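PDB 4DQA: uncharacterized protein from Bacteroides ovatus, which is of unknown function but probably binds carbohydrate through a concanavalin A-like lectin/glucanase domain joined to a second domain. Local coordinates for residues L228-P233 / W251-F256; S161-E166 / G185-R190; L204-G209 / T237-N242; V286-V291 / L312-K317. One frame throughout, in Å; residues are numbered along the deposited sequence.

Contact 1: residues L228-P233 / W251-F256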
loop_
_atom_site.group_PDB
_atom_site.type_symbol
_atom_site.label_atom_id
_atom_site.label_comp_id
_atom_site.label_asym_id
_atom_site.label_seq_id
_atom_site.Cartn_x
_atom_site.Cartn_y
_atom_site.Cartn_z
ATOM N N LEU A 228 13.229 2.615 -9.739
ATOM C CA LEU A 228 13.905 2.464 -11.021
ATOM C C LEU A 228 13.202 1.309 -11.728
ATOM O O LEU A 228 13.053 0.239 -11.131
ATOM C CB LEU A 228 15.353 2.087 -10.774
ATOM C CG LEU A 228 16.125 1.540 -11.978
ATOM C CD1 LEU A 228 16.341 2.608 -13.041
ATOM C CD2 LEU A 228 17.446 0.963 -11.523
ATOM N N THR A 229 12.801 1.518 -12.975
ATOM C CA THR A 229 12.185 0.457 -13.771
ATOM C C THR A 229 12.951 0.291 -15.069
ATOM O O THR A 229 13.537 1.245 -15.584
ATOM C CB THR A 229 10.698 0.723 -14.101
ATOM O OG1 THR A 229 10.568 1.859 -14.965
ATOM C CG2 THR A 229 9.877 0.932 -12.828
ATOM N N TYR A 230 12.948 -0.922 -15.593
ATOM C CA TYR A 230 13.398 -1.147 -16.967
ATOM C C TYR A 230 12.454 -2.142 -17.605
ATOM O O TYR A 230 12.207 -3.205 -17.053
ATOM C CB TYR A 230 14.802 -1.725 -16.986
ATOM C CG TYR A 230 15.332 -2.108 -18.350
ATOM C CD1 TYR A 230 15.322 -1.210 -19.410
ATOM C CD2 TYR A 230 15.903 -3.348 -18.550
ATOM C CE1 TYR A 230 15.858 -1.551 -20.648
ATOM C CE2 TYR A 230 16.442 -3.696 -19.786
ATOM C CZ TYR A 230 16.419 -2.795 -20.816
ATOM O OH TYR A 230 16.952 -3.155 -22.028
ATOM N N ASP A 231 11.921 -1.746 -18.750
ATOM C CA ASP A 231 11.055 -2.587 -19.570
ATOM C C ASP A 231 11.917 -3.081 -20.723
ATOM O O ASP A 231 12.184 -2.330 -21.657
ATOM C CB ASP A 231 9.887 -1.749 -20.083
ATOM C CG ASP A 231 8.826 -2.574 -20.790
ATOM O OD1 ASP A 231 9.166 -3.371 -21.695
ATOM O OD2 ASP A 231 7.640 -2.408 -20.432
ATOM N N GLN A 232 12.369 -4.319 -20.644
ATOM C CA GLN A 232 13.339 -4.794 -21.618
ATOM C C GLN A 232 12.807 -4.817 -23.066
ATOM O O GLN A 232 13.523 -4.430 -23.985
ATOM C CB GLN A 232 13.891 -6.156 -21.190
ATOM C CG GLN A 232 14.822 -6.802 -22.213
ATOM C CD GLN A 232 14.067 -7.641 -23.223
ATOM O OE1 GLN A 232 13.106 -8.334 -22.874
ATOM N NE2 GLN A 232 14.495 -7.589 -24.481
ATOM N N PRO A 233 11.545 -5.233 -23.279
ATOM C CA PRO A 233 11.090 -5.202 -24.671
ATOM C C PRO A 233 11.022 -3.808 -25.282
ATOM O O PRO A 233 11.350 -3.655 -26.468
ATOM C CB PRO A 233 9.678 -5.814 -24.597
ATOM C CG PRO A 233 9.696 -6.663 -23.423
ATOM C CD PRO A 233 10.660 -6.049 -22.427
ATOM N N TRP A 251 17.699 1.661 -23.138
ATOM C CA TRP A 251 18.791 0.708 -23.116
ATOM C C TRP A 251 18.460 -0.426 -24.042
ATOM O O TRP A 251 17.279 -0.703 -24.326
ATOM C CB TRP A 251 18.965 0.121 -21.724
ATOM C CG TRP A 251 19.436 1.065 -20.689
ATOM C CD1 TRP A 251 20.112 2.231 -20.883
ATOM C CD2 TRP A 251 19.273 0.920 -19.276
ATOM N NE1 TRP A 251 20.382 2.823 -19.675
ATOM C CE2 TRP A 251 19.872 2.042 -18.671
ATOM C CE3 TRP A 251 18.664 -0.041 -18.463
ATOM C CZ2 TRP A 251 19.907 2.226 -17.293
ATOM C CZ3 TRP A 251 18.690 0.141 -17.092
ATOM C CH2 TRP A 251 19.303 1.275 -16.521
ATOM N N GLY A 252 19.501 -1.112 -24.496
ATOM C CA GLY A 252 19.340 -2.239 -25.389
ATOM C C GLY A 252 19.666 -3.552 -24.711
ATOM O O GLY A 252 19.632 -4.587 -25.356
ATOM N N ILE A 253 19.990 -3.515 -23.414
ATOM C CA ILE A 253 20.455 -4.725 -22.738
ATOM C C ILE A 253 19.336 -5.734 -22.548
ATOM O O ILE A 253 18.163 -5.374 -22.384
ATOM C CB ILE A 253 21.090 -4.438 -21.343
ATOM C CG1 ILE A 253 20.043 -3.880 -20.377
ATOM C CG2 ILE A 253 22.272 -3.486 -21.479
ATOM C CD1 ILE A 253 20.513 -3.709 -18.935
ATOM N N ASP A 254 19.704 -7.005 -22.543
ATOM C CA ASP A 254 18.724 -8.058 -22.383
ATOM C C ASP A 254 18.325 -8.224 -20.926
ATOM O O ASP A 254 17.294 -8.837 -20.631
ATOM C CB ASP A 254 19.273 -9.372 -22.917
ATOM C CG ASP A 254 19.352 -9.392 -24.440
ATOM O OD1 ASP A 254 18.793 -8.473 -25.087
ATOM O OD2 ASP A 254 19.969 -10.330 -24.982
ATOM N N GLY A 255 19.144 -7.679 -20.028
ATOM C CA GLY A 255 18.910 -7.801 -18.599
ATOM C C GLY A 255 20.225 -7.770 -17.839
ATOM O O GLY A 255 21.257 -7.338 -18.357
ATOM N N PHE A 256 20.194 -8.245 -16.602
ATOM C CA PHE A 256 21.419 -8.315 -15.821
ATOM C C PHE A 256 21.322 -9.430 -14.780
ATOM O O PHE A 256 20.231 -9.851 -14.381
ATOM C CB PHE A 256 21.739 -6.973 -15.138
ATOM C CG PHE A 256 20.889 -6.670 -13.919
ATOM C CD1 PHE A 256 19.611 -6.140 -14.044
ATOM C CD2 PHE A 256 21.383 -6.886 -12.635
ATOM C CE1 PHE A 256 18.858 -5.843 -12.914
ATOM C CE2 PHE A 256 20.640 -6.583 -11.512
ATOM C CZ PHE A 256 19.365 -6.071 -11.656
HETATM O O HOH W 1 16.829 -6.207 -25.427
#

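Contact 2: residues S161-E166 / G185-R190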
loop_
_atom_site.group_PDB
_atom_site.type_symbol
_atom_site.label_atom_id
_atom_site.label_comp_id
_atom_site.label_asym_id
_atom_site.label_seq_id
_atom_site.Cartn_x
_atom_site.Cartn_y
_atom_site.Cartn_z
ATOM N N SER A 161 15.306 -9.389 -16.681
ATOM C CA SER A 161 15.213 -8.707 -17.954
ATOM C C SER A 161 14.489 -7.415 -17.704
ATOM O O SER A 161 15.106 -6.358 -17.632
ATOM C CB SER A 161 14.538 -9.585 -19.017
ATOM O OG SER A 161 13.317 -10.111 -18.540
ATOM N N SER A 162 13.180 -7.485 -17.507
ATOM C CA SER A 162 12.457 -6.334 -16.986
ATOM C C SER A 162 12.498 -6.389 -15.464
ATOM O O SER A 162 12.473 -7.468 -14.869
ATOM C CB SER A 162 11.022 -6.333 -17.466
ATOM O OG SER A 162 11.011 -6.254 -18.888
ATOM N N PHE A 163 12.607 -5.236 -14.823
ATOM C CA PHE A 163 12.687 -5.240 -13.372
ATOM C C PHE A 163 12.339 -3.884 -12.798
ATOM O O PHE A 163 12.223 -2.886 -13.519
ATOM C CB PHE A 163 14.089 -5.652 -12.920
ATOM C CG PHE A 163 15.117 -4.599 -13.163
ATOM C CD1 PHE A 163 15.719 -4.494 -14.397
ATOM C CD2 PHE A 163 15.442 -3.686 -12.172
ATOM C CE1 PHE A 163 16.653 -3.502 -14.660
ATOM C CE2 PHE A 163 16.386 -2.684 -12.427
ATOM C CZ PHE A 163 16.974 -2.601 -13.678
ATOM N N THR A 164 12.172 -3.895 -11.480
ATOM C CA THR A 164 11.905 -2.694 -10.688
ATOM C C THR A 164 12.648 -2.774 -9.380
ATOM O O THR A 164 12.645 -3.816 -8.709
ATOM C CB THR A 164 10.404 -2.569 -10.370
ATOM O OG1 THR A 164 9.659 -2.558 -11.582
ATOM C CG2 THR A 164 10.109 -1.288 -9.601
ATOM N N TYR A 165 13.280 -1.666 -9.005
ATOM C CA TYR A 165 13.736 -1.456 -7.635
ATOM C C TYR A 165 12.845 -0.360 -7.086
ATOM O O TYR A 165 12.627 0.637 -7.772
ATOM C CB TYR A 165 15.153 -0.882 -7.565
ATOM C CG TYR A 165 16.316 -1.716 -8.058
ATOM C CD1 TYR A 165 16.194 -3.066 -8.360
ATOM C CD2 TYR A 165 17.580 -1.123 -8.200
ATOM C CE1 TYR A 165 17.289 -3.808 -8.787
ATOM C CE2 TYR A 165 18.678 -1.854 -8.635
ATOM C CZ TYR A 165 18.537 -3.196 -8.913
ATOM O OH TYR A 165 19.622 -3.938 -9.345
ATOM N N GLU A 166 12.382 -0.485 -5.855
ATOM C CA GLU A 166 11.653 0.631 -5.236
ATOM C C GLU A 166 11.845 0.635 -3.735
ATOM O O GLU A 166 12.142 -0.391 -3.130
ATOM C CB GLU A 166 10.167 0.678 -5.578
ATOM C CG GLU A 166 9.407 -0.540 -5.146
ATOM C CD GLU A 166 7.906 -0.446 -5.393
ATOM O OE1 GLU A 166 7.368 0.675 -5.368
ATOM O OE2 GLU A 166 7.244 -1.506 -5.563
ATOM N N GLY A 185 28.566 -2.013 -10.242
ATOM C CA GLY A 185 29.244 -2.310 -11.482
ATOM C C GLY A 185 28.305 -2.899 -12.523
ATOM O O GLY A 185 28.689 -3.032 -13.680
ATOM N N VAL A 186 27.080 -3.220 -12.109
ATOM C CA VAL A 186 26.128 -3.893 -12.983
ATOM C C VAL A 186 24.783 -3.165 -13.081
ATOM O O VAL A 186 24.370 -2.768 -14.181
ATOM C CB VAL A 186 25.908 -5.348 -12.524
ATOM C CG1 VAL A 186 24.894 -6.059 -13.409
ATOM C CG2 VAL A 186 27.250 -6.113 -12.521
HETATM N N MSE A 187 24.110 -2.980 -11.950
HETATM C CA MSE A 187 22.837 -2.251 -11.903
HETATM C C MSE A 187 22.577 -1.805 -10.470
HETATM O O MSE A 187 22.072 -2.572 -9.652
HETATM C CB MSE A 187 21.673 -3.113 -12.400
HETATM C CG MSE A 187 20.374 -2.367 -12.551
HETATM SE SE MSE A 187 20.411 -1.110 -14.009
HETATM C CE MSE A 187 20.717 -2.367 -15.443
ATOM N N ILE A 188 22.921 -0.556 -10.172
ATOM C CA ILE A 188 22.769 -0.058 -8.811
ATOM C C ILE A 188 22.058 1.306 -8.818
ATOM O O ILE A 188 22.282 2.142 -9.697
ATOM C CB ILE A 188 24.141 -0.037 -8.093
ATOM C CG1 ILE A 188 23.981 0.115 -6.570
ATOM C CG2 ILE A 188 25.013 1.061 -8.644
ATOM C CD1 ILE A 188 25.245 -0.164 -5.773
ATOM N N LEU A 189 21.153 1.479 -7.866
ATOM C CA LEU A 189 20.481 2.744 -7.626
ATOM C C LEU A 189 21.124 3.403 -6.419
ATOM O O LEU A 189 21.258 2.796 -5.339
ATOM C CB LEU A 189 18.990 2.516 -7.390
ATOM C CG LEU A 189 18.138 3.759 -7.138
ATOM C CD1 LEU A 189 18.082 4.592 -8.398
ATOM C CD2 LEU A 189 16.735 3.343 -6.688
ATOM N N ARG A 190 21.600 4.629 -6.635
ATOM C CA ARG A 190 22.308 5.366 -5.598
ATOM C C ARG A 190 21.917 6.828 -5.650
ATOM O O ARG A 190 21.192 7.271 -6.548
ATOM C CB ARG A 190 23.816 5.213 -5.795
ATOM C CG ARG A 190 24.351 5.831 -7.069
ATOM C CD ARG A 190 25.800 5.406 -7.336
ATOM N NE ARG A 190 26.363 6.049 -8.520
ATOM C CZ ARG A 190 27.470 5.629 -9.135
ATOM N NH1 ARG A 190 28.132 4.566 -8.677
ATOM N NH2 ARG A 190 27.892 6.260 -10.208
#

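Contact 3: residues L204-G209 / T237-N242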
loop_
_atom_site.group_PDB
_atom_site.type_symbol
_atom_site.label_atom_id
_atom_site.label_comp_id
_atom_site.label_asym_id
_atom_site.label_seq_id
_atom_site.Cartn_x
_atom_site.Cartn_y
_atom_site.Cartn_z
ATOM N N LEU A 204 19.743 11.476 -7.484
ATOM C CA LEU A 204 19.479 10.075 -7.770
ATOM C C LEU A 204 20.041 9.660 -9.105
ATOM O O LEU A 204 19.952 10.379 -10.094
ATOM C CB LEU A 204 17.986 9.818 -7.854
ATOM C CG LEU A 204 17.217 9.555 -6.602
ATOM C CD1 LEU A 204 15.745 9.563 -6.974
ATOM C CD2 LEU A 204 17.610 8.198 -6.007
ATOM N N GLU A 205 20.598 8.470 -9.146
ATOM C CA GLU A 205 21.316 7.984 -10.306
ATOM C C GLU A 205 21.254 6.487 -10.367
ATOM O O GLU A 205 21.307 5.811 -9.341
ATOM C CB GLU A 205 22.788 8.418 -10.226
ATOM C CG GLU A 205 23.666 7.952 -11.361
ATOM C CD GLU A 205 25.079 8.521 -11.271
ATOM O OE1 GLU A 205 25.772 8.292 -10.238
ATOM O OE2 GLU A 205 25.509 9.197 -12.235
ATOM N N VAL A 206 21.132 5.959 -11.583
ATOM C CA VAL A 206 21.379 4.556 -11.823
ATOM C C VAL A 206 22.728 4.360 -12.505
ATOM O O VAL A 206 23.099 5.098 -13.411
ATOM C CB VAL A 206 20.228 3.895 -12.591
ATOM C CG1 VAL A 206 20.009 4.539 -13.911
ATOM C CG2 VAL A 206 20.521 2.430 -12.795
ATOM N N ALA A 207 23.489 3.388 -12.020
ATOM C CA ALA A 207 24.834 3.147 -12.517
ATOM C C ALA A 207 25.104 1.667 -12.699
ATOM O O ALA A 207 24.337 0.832 -12.241
ATOM C CB ALA A 207 25.864 3.771 -11.545
ATOM N N GLY A 208 26.172 1.347 -13.410
ATOM C CA GLY A 208 26.532 -0.037 -13.663
ATOM C C GLY A 208 27.141 -0.173 -15.031
ATOM O O GLY A 208 28.156 0.457 -15.345
ATOM N N GLY A 209 26.529 -1.008 -15.855
ATOM C CA GLY A 209 26.947 -1.115 -17.246
ATOM C C GLY A 209 26.598 0.117 -18.069
ATOM O O GLY A 209 27.196 0.367 -19.130
ATOM N N THR A 237 13.640 2.814 -19.677
ATOM C CA THR A 237 13.931 2.813 -18.245
ATOM C C THR A 237 13.574 4.168 -17.675
ATOM O O THR A 237 13.664 5.199 -18.350
ATOM C CB THR A 237 15.411 2.427 -17.954
ATOM O OG1 THR A 237 15.732 2.639 -16.565
ATOM C CG2 THR A 237 16.370 3.247 -18.786
ATOM N N GLY A 238 13.120 4.167 -16.421
ATOM C CA GLY A 238 12.763 5.398 -15.752
ATOM C C GLY A 238 13.165 5.406 -14.286
ATOM O O GLY A 238 13.235 4.350 -13.638
ATOM N N ILE A 239 13.434 6.603 -13.775
ATOM C CA ILE A 239 13.571 6.826 -12.347
ATOM C C ILE A 239 12.394 7.697 -11.934
ATOM O O ILE A 239 12.132 8.749 -12.534
ATOM C CB ILE A 239 14.875 7.573 -12.018
ATOM C CG1 ILE A 239 16.074 6.683 -12.319
ATOM C CG2 ILE A 239 14.892 8.002 -10.550
ATOM C CD1 ILE A 239 17.413 7.367 -12.200
ATOM N N TYR A 240 11.681 7.248 -10.902
ATOM C CA TYR A 240 10.468 7.877 -10.443
ATOM C C TYR A 240 10.614 8.311 -8.992
ATOM O O TYR A 240 11.155 7.573 -8.171
ATOM C CB TYR A 240 9.293 6.880 -10.536
ATOM C CG TYR A 240 8.967 6.397 -11.927
ATOM C CD1 TYR A 240 9.684 5.368 -12.504
ATOM C CD2 TYR A 240 7.926 6.953 -12.640
ATOM C CE1 TYR A 240 9.398 4.917 -13.777
ATOM C CE2 TYR A 240 7.632 6.503 -13.923
ATOM C CZ TYR A 240 8.371 5.476 -14.467
ATOM O OH TYR A 240 8.089 4.999 -15.738
ATOM N N VAL A 241 10.139 9.514 -8.687
ATOM C CA VAL A 241 10.153 10.041 -7.336
ATOM C C VAL A 241 8.718 10.442 -7.021
ATOM O O VAL A 241 8.132 11.253 -7.723
ATOM C CB VAL A 241 11.084 11.223 -7.202
ATOM C CG1 VAL A 241 11.029 11.794 -5.798
ATOM C CG2 VAL A 241 12.516 10.814 -7.549
ATOM N N ASN A 242 8.170 9.863 -5.960
ATOM C CA ASN A 242 6.789 10.128 -5.528
ATOM C C ASN A 242 5.822 9.910 -6.669
ATOM O O ASN A 242 4.864 10.656 -6.853
ATOM C CB ASN A 242 6.655 11.529 -4.954
ATOM C CG ASN A 242 7.453 11.706 -3.692
ATOM O OD1 ASN A 242 7.886 10.707 -3.061
ATOM N ND2 ASN A 242 7.675 12.941 -3.304
#

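Contact 4: residues V286-V291 / L312-K317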
loop_
_atom_site.group_PDB
_atom_site.type_symbol
_atom_site.label_atom_id
_atom_site.label_comp_id
_atom_site.label_asym_id
_atom_site.label_seq_id
_atom_site.Cartn_x
_atom_site.Cartn_y
_atom_site.Cartn_z
ATOM N N VAL A 286 11.051 -1.668 0.925
ATOM C CA VAL A 286 12.098 -1.939 -0.068
ATOM C C VAL A 286 11.736 -3.170 -0.879
ATOM O O VAL A 286 11.466 -4.229 -0.307
ATOM C CB VAL A 286 13.432 -2.189 0.641
ATOM C CG1 VAL A 286 14.525 -2.564 -0.340
ATOM C CG2 VAL A 286 13.848 -0.984 1.473
ATOM N N ARG A 287 11.679 -3.032 -2.201
ATOM C CA ARG A 287 11.241 -4.132 -3.065
ATOM C C ARG A 287 12.059 -4.268 -4.310
ATOM O O ARG A 287 12.506 -3.282 -4.881
ATOM C CB ARG A 287 9.781 -3.954 -3.483
ATOM C CG ARG A 287 8.848 -3.584 -2.335
ATOM C CD ARG A 287 7.429 -3.352 -2.851
ATOM N NE ARG A 287 6.619 -2.723 -1.806
ATOM C CZ ARG A 287 5.707 -1.795 -2.014
ATOM N NH1 ARG A 287 5.436 -1.371 -3.242
ATOM N NH2 ARG A 287 5.039 -1.292 -0.989
ATOM N N VAL A 288 12.172 -5.505 -4.786
ATOM C CA VAL A 288 12.692 -5.770 -6.124
ATOM C C VAL A 288 11.655 -6.625 -6.827
ATOM O O VAL A 288 11.167 -7.599 -6.251
ATOM C CB VAL A 288 13.999 -6.544 -6.105
ATOM C CG1 VAL A 288 14.452 -6.850 -7.540
ATOM C CG2 VAL A 288 15.088 -5.761 -5.400
ATOM N N TRP A 289 11.315 -6.253 -8.058
ATOM C CA TRP A 289 10.366 -7.011 -8.863
ATOM C C TRP A 289 11.050 -7.491 -10.120
ATOM O O TRP A 289 11.925 -6.814 -10.665
ATOM C CB TRP A 289 9.198 -6.124 -9.313
ATOM C CG TRP A 289 8.398 -5.475 -8.247
ATOM C CD1 TRP A 289 8.725 -4.347 -7.541
ATOM C CD2 TRP A 289 7.088 -5.865 -7.798
ATOM N NE1 TRP A 289 7.713 -4.031 -6.666
ATOM C CE2 TRP A 289 6.693 -4.942 -6.818
ATOM C CE3 TRP A 289 6.218 -6.919 -8.120
ATOM C CZ2 TRP A 289 5.470 -5.029 -6.152
ATOM C CZ3 TRP A 289 5.000 -7.007 -7.452
ATOM C CH2 TRP A 289 4.643 -6.069 -6.481
ATOM N N SER A 290 10.588 -8.632 -10.633
ATOM C CA SER A 290 11.047 -9.149 -11.916
ATOM C C SER A 290 10.155 -8.717 -13.097
ATOM O O SER A 290 10.095 -9.394 -14.139
ATOM C CB SER A 290 11.113 -10.672 -11.841
ATOM O OG SER A 290 9.840 -11.202 -11.517
ATOM N N VAL A 291 9.455 -7.596 -12.918
ATOM C CA VAL A 291 8.714 -6.927 -13.973
ATOM C C VAL A 291 8.950 -5.432 -13.858
ATOM O O VAL A 291 9.412 -4.957 -12.801
ATOM C CB VAL A 291 7.200 -7.180 -13.843
ATOM C CG1 VAL A 291 6.924 -8.666 -13.969
ATOM C CG2 VAL A 291 6.644 -6.626 -12.524
ATOM N N LEU A 312 7.200 -10.418 -7.346
ATOM C CA LEU A 312 7.879 -9.760 -6.250
ATOM C C LEU A 312 9.018 -10.668 -5.790
ATOM O O LEU A 312 8.779 -11.742 -5.231
ATOM C CB LEU A 312 6.913 -9.498 -5.128
ATOM C CG LEU A 312 7.411 -8.735 -3.925
ATOM C CD1 LEU A 312 7.958 -7.331 -4.284
ATOM C CD2 LEU A 312 6.279 -8.618 -2.894
ATOM N N ALA A 313 10.241 -10.260 -6.104
ATOM C CA ALA A 313 11.421 -11.088 -5.847
ATOM C C ALA A 313 12.038 -10.865 -4.472
ATOM O O ALA A 313 12.763 -11.717 -3.954
ATOM C CB ALA A 313 12.479 -10.863 -6.946
ATOM N N LEU A 314 11.771 -9.702 -3.880
ATOM C CA LEU A 314 12.347 -9.336 -2.596
ATOM C C LEU A 314 11.468 -8.270 -1.983
ATOM O O LEU A 314 11.041 -7.348 -2.680
ATOM C CB LEU A 314 13.744 -8.762 -2.793
ATOM C CG LEU A 314 14.434 -8.346 -1.494
ATOM C CD1 LEU A 314 14.811 -9.607 -0.736
ATOM C CD2 LEU A 314 15.634 -7.453 -1.737
ATOM N N TYR A 315 11.199 -8.380 -0.691
ATOM C CA TYR A 315 10.378 -7.380 0.013
ATOM C C TYR A 315 10.807 -7.256 1.445
ATOM O O TYR A 315 10.635 -8.185 2.229
ATOM C CB TYR A 315 8.919 -7.831 -0.053
ATOM C CG TYR A 315 7.863 -6.841 0.428
ATOM C CD1 TYR A 315 8.142 -5.495 0.654
ATOM C CD2 TYR A 315 6.574 -7.288 0.626
ATOM C CE1 TYR A 315 7.129 -4.610 1.074
ATOM C CE2 TYR A 315 5.579 -6.439 1.051
ATOM C CZ TYR A 315 5.845 -5.097 1.229
ATOM O OH TYR A 315 4.815 -4.292 1.650
ATOM N N TYR A 316 11.340 -6.094 1.813
ATOM C CA TYR A 316 11.588 -5.782 3.199
ATOM C C TYR A 316 10.744 -4.585 3.597
ATOM O O TYR A 316 11.002 -3.454 3.158
ATOM C CB TYR A 316 13.068 -5.446 3.436
ATOM C CG TYR A 316 13.994 -6.644 3.394
ATOM C CD1 TYR A 316 13.924 -7.626 4.377
ATOM C CD2 TYR A 316 14.908 -6.817 2.362
ATOM C CE1 TYR A 316 14.761 -8.729 4.343
ATOM C CE2 TYR A 316 15.759 -7.898 2.323
ATOM C CZ TYR A 316 15.671 -8.875 3.311
ATOM O OH TYR A 316 16.499 -9.973 3.294
ATOM N N LYS A 317 9.767 -4.812 4.468
ATOM C CA LYS A 317 8.962 -3.708 4.990
ATOM C C LYS A 317 9.795 -2.820 5.913
ATOM O O LYS A 317 9.658 -1.601 5.894
ATOM C CB LYS A 317 7.735 -4.234 5.742
ATOM C CG LYS A 317 6.812 -5.022 4.826
ATOM C CD LYS A 317 5.491 -5.474 5.485
ATOM C CE LYS A 317 4.557 -4.302 5.801
ATOM N NZ LYS A 317 4.110 -3.570 4.558
#

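Contact 1: residues L228-P233 / W251-F256
Tyr230, near the end of strand 223-231, reaches across to Trp251 and Ile253 in the loop that follows strand 244-250, within the beta-sandwich of the concanavalin A-like domain. The polar part of the contact is a single direct bond in which Tyr230 OH donates to Ile253 O over 2.6 Å. The hydroxyl lies in the carbonyl plane, on a lone pair, at a C=O...donor angle of 136°, and the acceptor in turn sits at the edge of the phenol ring, close to its plane. CG of Tyr230 is anti to the backbone N (chi1 175°), which starts the ring off toward the loop.

Apolar contacts hold the same ring from several directions. Trp251 CE3 lies over the rim of one face, 3.7 Å from Tyr230 CD1, the two ring planes meeting obliquely at 53°. On the opposite face, also toward the rim, is Gln232 CA of the tyrosine's own segment. Ile253 brings CG1 to within 3.7 Å of Tyr230 CE2, so this isoleucine serves the phenol with both its carbonyl and its side chain. Beyond, Trp251 and Ile253 both pack on Met187 of strand 187-190, and Phe256 meets Phe163 edge to face.

Further out, Gln232 lays CG against the carbonyl oxygens of Ile253 and Asp254, each 3.6 Å from it. A water continues the link: it accepts from Gln232 NE2 at 2.9 Å and lies within donating distance of Asp254 OD1 (3.0 Å) and Gly252 O (3.2 Å), more acceptors being in reach than it has protons.

Contact 2: residues S161-E166 / G185-R190
Phe163 and Met187, the latter present as selenomethionine, reach toward each other tip to tip across the interior between strand 163-171 and strand 187-190. Phe163 comes first along its strand, and its CZ meets Met187 CG at 3.6 Å. The Met187 chain bends at both chi2 and chi3, and its SE stays beside the ring, 5.1 Å from the Phe163 centroid in an oblique Met-aromatic contact.

Thr164 turns to the other side of its strand, where Thr164 OG1 is hydrogen-bonded to Val291 O and Arg293 N. Tyr165 faces inward again and carries the polar link. Its CG lies anti to the carbonyl carbon (chi1 -65°), and its ring presents an edge to strand 187-190. At the tip, OH donates to Met187 O over 2.8 Å, the hydroxyl standing 37° out of the carbonyl plane. Farther back along that edge, Leu189 CB lies 4.0 Å from Tyr165 CD2, the two side chains sliding past each other in opposite directions. Phe163 CE2 rests 3.9 Å above the plane on one face of the tyrosine ring, offset toward the rim, and Phe264 makes an edge-to-face pair with it. The phenol thus bonds a backbone carbonyl in a buried, largely apolar setting.

The axes of strand segments 163-166 and 187-190 approach to 9.2 Å, at an angle of 27°, with the side chains meeting in the space between them, as between the facing sheets of a concanavalin A-like beta-sandwich.

Contact 3: residues L204-G209 / T237-N242
Leu204 CD1 touches both Val241 and Ile239, and is 3.5 Å from Val241 CG2 and 4.0 Å from Ile239 CG2. Leu204 has CG anti to the carbonyl carbon (chi1 -85°), and its side chain crosses those of both partners at a slant, with one methyl doing all the close touching. Val241 meets it with the branch that is itself anti to the carbonyl carbon. The other arm of Ile239 reaches the next inward residue of the facing strand: CD1 lies 4.0 Å from Val206 N and 4.2 Å from Val206 CG1. The side-chain contacts are all apolar, with this one methyl also lying against the backbone of Val206.

In the next shell, Tyr212 and Val214 touch Ile239, while Leu228 and Met187 border Val206. Glu205 points the opposite way from Leu204 and Val206; it is held on that side by a salt bridge from OE1 to Arg190 and a hydrogen bond from OE2 to Thr199.

The axes of strand segments 204-208 and 237-241 approach to 8.7 Å, their directions 149° apart, as in two layers of a beta-sandwich. Strand 203-208 is the middle one of a three-stranded antiparallel sheet between 187-190 and 212-213, and strand 236-241 lies between 223-231 and 244-250 in the larger sheet.

Contact 4: residues V286-V291 / L312-K317
Leu312 has CG anti to the backbone N (chi1 -176°) and Trp289 has CG anti to the carbonyl carbon, and the two side chains cross so that Leu312 CD1 stands over the indole. It lies 3.8 Å from the centroid of the six-membered ring, 14° off the ring normal, in a CH-pi contact. On the same face of the sheet, Arg287 extends from CG to NE alongside Tyr315, both pointing the same way. Arg287 NE comes 3.5 Å from Tyr315 CE1, with guanidinium and phenol planes 84° apart.

Strands 282-289 and 312-316 pair antiparallel in the large sheet of the concanavalin A-like sandwich. Val286 and Tyr316 form a hydrogen-bonded pair, with Tyr316 N to Val286 O at 2.8 Å. A classic beta bulge follows: Val288 O is gripped by two donors, Ala313 N at 2.8 Å and Leu314 N at 3.2 Å, which shifts the register by one before Trp289 pairs with Leu312. On the other face, Val288 and Leu314 meet CB to CB at 4.0 Å, against strand 264-266.

Glu285 forms salt bridges through OE1 with Arg287 NH2 and through OE2 with Lys317 NZ, and a hydrogen bond between OE1 and Tyr315 OH; it would offset the two like charges, whose nitrogens NH2 and NZ are 6.1 Å apart. Glu166 OE2 takes a salt bridge from Arg287 NH1 and a hydrogen bond from Trp289 NE1.

All four contacts lie in the concanavalin A-like domain and all reach its large antiparallel sheet. Contact 4 joins two strands of that sheet, contacts 2 and 3 connect it to the small sheet facing it, and contact 1 ties it to a loop. Contacts 2 and 3 have centres about 8 Å apart and meet where Ile188 N bonds Ala207 O at 2.9 Å. The centres of contacts 1 and 2 are about 9 Å apart, and they touch where Leu228 N bonds Tyr165 O at 2.9 Å; contact 1 also touches contact 3 through Thr229 N and Gly238 O. Contact 4 touches contact 2 but is about 16 Å from contact 3, centre to centre.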